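Local structure of putative hydrolase (Chloroflexus aurantiacus J-10-fl, 3CMN) at residues Arg44-Tyr48 with Phe158-Ile163. The protein is a putative hydrolase, probably a zinc-dependent peptidase of the zincin-like kind, whose substrate is unknown. Residues are numbered along the deposited sequence.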
loop_
_atom_site.group_PDB
_atom_site.type_symbol
_atom_site.label_atom_id
_atom_site.label_comp_id
_atom_site.label_asym_id
_atom_site.label_seq_id
_atom_site.Cartn_x
_atom_site.Cartn_y
_atom_site.Cartn_z
ATOM N N ARG A 44 -11.131 11.435 -17.121
ATOM C CA ARG A 44 -10.321 11.023 -15.977
ATOM C C ARG A 44 -9.428 9.843 -16.418
ATOM O O ARG A 44 -8.266 9.757 -16.028
ATOM C CB ARG A 44 -11.203 10.628 -14.783
ATOM C CG ARG A 44 -11.835 11.810 -14.030
ATOM C CD ARG A 44 -10.800 12.807 -13.486
ATOM N NE ARG A 44 -11.457 13.915 -12.779
ATOM C CZ ARG A 44 -10.861 15.038 -12.382
ATOM N NH1 ARG A 44 -9.573 15.253 -12.612
ATOM N NH2 ARG A 44 -11.564 15.947 -11.736
ATOM N N ARG A 45 -9.969 8.955 -17.250
ATOM C CA ARG A 45 -9.198 7.826 -17.763
ATOM C C ARG A 45 -8.032 8.385 -18.576
ATOM O O ARG A 45 -6.925 7.856 -18.523
ATOM C CB ARG A 45 -10.049 6.937 -18.679
ATOM C CG ARG A 45 -11.352 6.444 -18.091
ATOM C CD ARG A 45 -12.029 5.396 -18.985
ATOM N NE ARG A 45 -11.556 4.051 -18.660
ATOM C CZ ARG A 45 -10.357 3.580 -18.983
ATOM N NH1 ARG A 45 -9.507 4.334 -19.658
ATOM N NH2 ARG A 45 -9.992 2.372 -18.590
ATOM N N GLU A 46 -8.294 9.444 -19.345
ATOM C CA GLU A 46 -7.264 10.097 -20.160
ATOM C C GLU A 46 -6.150 10.593 -19.262
ATOM O O GLU A 46 -4.976 10.317 -19.483
ATOM C CB GLU A 46 -7.827 11.319 -20.898
ATOM C CG GLU A 46 -8.808 11.050 -22.033
ATOM C CD GLU A 46 -8.122 10.674 -23.331
ATOM O OE1 GLU A 46 -8.790 10.706 -24.386
ATOM O OE2 GLU A 46 -6.917 10.344 -23.304
ATOM N N GLN A 47 -6.542 11.344 -18.245
ATOM C CA GLN A 47 -5.605 11.934 -17.303
ATOM C C GLN A 47 -4.701 10.884 -16.682
ATOM O O GLN A 47 -3.478 10.969 -16.796
ATOM C CB GLN A 47 -6.383 12.692 -16.229
ATOM C CG GLN A 47 -5.556 13.535 -15.284
ATOM C CD GLN A 47 -6.418 14.190 -14.229
ATOM O OE1 GLN A 47 -7.574 13.796 -14.030
ATOM N NE2 GLN A 47 -5.867 15.184 -13.538
ATOM N N TYR A 48 -5.304 9.887 -16.031
ATOM C CA TYR A 48 -4.535 8.813 -15.392
ATOM C C TYR A 48 -3.695 8.035 -16.402
ATOM O O TYR A 48 -2.539 7.698 -16.129
ATOM C CB TYR A 48 -5.460 7.831 -14.648
ATOM C CG TYR A 48 -6.058 8.384 -13.382
ATOM C CD1 TYR A 48 -7.435 8.473 -13.222
ATOM C CD2 TYR A 48 -5.249 8.832 -12.353
ATOM C CE1 TYR A 48 -7.987 9.005 -12.065
ATOM C CE2 TYR A 48 -5.787 9.362 -11.192
ATOM C CZ TYR A 48 -7.157 9.451 -11.057
ATOM O OH TYR A 48 -7.676 10.019 -9.918
ATOM N N PHE A 158 -7.856 3.643 -9.706
ATOM C CA PHE A 158 -7.927 4.819 -8.861
ATOM C C PHE A 158 -9.383 4.991 -8.480
ATOM O O PHE A 158 -10.253 4.932 -9.339
ATOM C CB PHE A 158 -7.432 6.053 -9.636
ATOM C CG PHE A 158 -6.047 5.886 -10.223
ATOM C CD1 PHE A 158 -5.855 5.203 -11.415
ATOM C CD2 PHE A 158 -4.928 6.378 -9.550
ATOM C CE1 PHE A 158 -4.564 5.006 -11.933
ATOM C CE2 PHE A 158 -3.635 6.187 -10.053
ATOM C CZ PHE A 158 -3.454 5.498 -11.250
ATOM N N VAL A 159 -9.651 5.137 -7.199
ATOM C CA VAL A 159 -11.020 5.416 -6.783
ATOM C C VAL A 159 -11.295 6.916 -6.792
ATOM O O VAL A 159 -11.275 7.556 -5.758
ATOM C CB VAL A 159 -11.316 4.830 -5.391
ATOM C CG1 VAL A 159 -12.813 4.817 -5.126
ATOM C CG2 VAL A 159 -10.732 3.431 -5.267
ATOM N N GLU A 160 -11.437 7.481 -7.986
ATOM C CA GLU A 160 -11.517 8.912 -8.252
ATOM C C GLU A 160 -12.449 9.604 -7.265
ATOM O O GLU A 160 -12.136 10.755 -6.881
ATOM C CB GLU A 160 -11.978 9.165 -9.689
ATOM C CG GLU A 160 -11.205 10.261 -10.405
ATOM C CD GLU A 160 -11.676 11.651 -10.023
ATOM O OE1 GLU A 160 -12.897 11.832 -9.833
ATOM O OE2 GLU A 160 -10.825 12.558 -9.916
ATOM N N PRO A 161 -13.595 9.057 -6.900
ATOM C CA PRO A 161 -14.494 9.768 -5.985
ATOM C C PRO A 161 -13.827 10.175 -4.682
ATOM O O PRO A 161 -13.971 11.314 -4.244
ATOM C CB PRO A 161 -15.638 8.776 -5.778
ATOM C CG PRO A 161 -15.699 8.049 -7.106
ATOM C CD PRO A 161 -14.223 7.820 -7.410
ATOM N N ASN A 162 -13.097 9.247 -4.065
ATOM C CA ASN A 162 -12.419 9.544 -2.805
ATOM C C ASN A 162 -11.215 10.450 -3.052
ATOM O O ASN A 162 -10.876 11.287 -2.218
ATOM C CB ASN A 162 -11.979 8.254 -2.100
ATOM C CG ASN A 162 -13.141 7.316 -1.826
ATOM O OD1 ASN A 162 -14.303 7.681 -2.023
ATOM N ND2 ASN A 162 -12.834 6.098 -1.377
ATOM N N ILE A 163 -10.578 10.274 -4.200
ATOM C CA ILE A 163 -9.436 11.098 -4.581
ATOM C C ILE A 163 -9.908 12.557 -4.728
ATOM O O ILE A 163 -9.259 13.482 -4.248
ATOM C CB ILE A 163 -8.818 10.614 -5.929
ATOM C CG1 ILE A 163 -8.271 9.193 -5.769
ATOM C CG2 ILE A 163 -7.708 11.558 -6.373
ATOM C CD1 ILE A 163 -7.636 8.604 -7.015
#
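Start at R44, on the first turn of helix 41-63, which sends its side chain across to the opening turn of helix 160-169. Its NE lies 3.2 Å from OE2 of E160, a salt bridge of charge alone: the carboxylate oxygen sits over the face of the guanidinium, where no N-H points at it. E160 has its stronger partner in R178, and R44 in turn pairs with D174, so both side chains join a charged cluster at the start of helix 174-193. One turn on, Q47 makes no contact with 158-163 but accepts a hydrogen bond at OE1 from R44 NH1 (2.9 Å), while its NE2 bonds to D174. Helix 174-193 also carries H184, E185 and H188, an HExxH pattern of the kind that binds zinc in zincins; no metal is bound to it here. F158, the last residue of strand 155-158, touches E185 with its side chain, so the packing at Y48 borders the probable active site. Y48 points toward 158-163 and lays its ring on that of F158 in an offset stack, centroids 4.0 Å apart and planes only 8° from parallel. CB of F158 adds a CH-pi contact 3.9 Å from the centroid of the Y48 ring. At the far end of the tyrosine, OH is wedged against carbon, 3.6 Å from CG of E160 and 3.2 Å from CD1 of I163, and this buried hydroxyl has no polar partner in the model. The chain bends in an inverse gamma turn centred on V159, at the N-cap position of helix 160-169, and I163, on the first turn of that helix, brings its CD1 to the hydroxyl end of Y48.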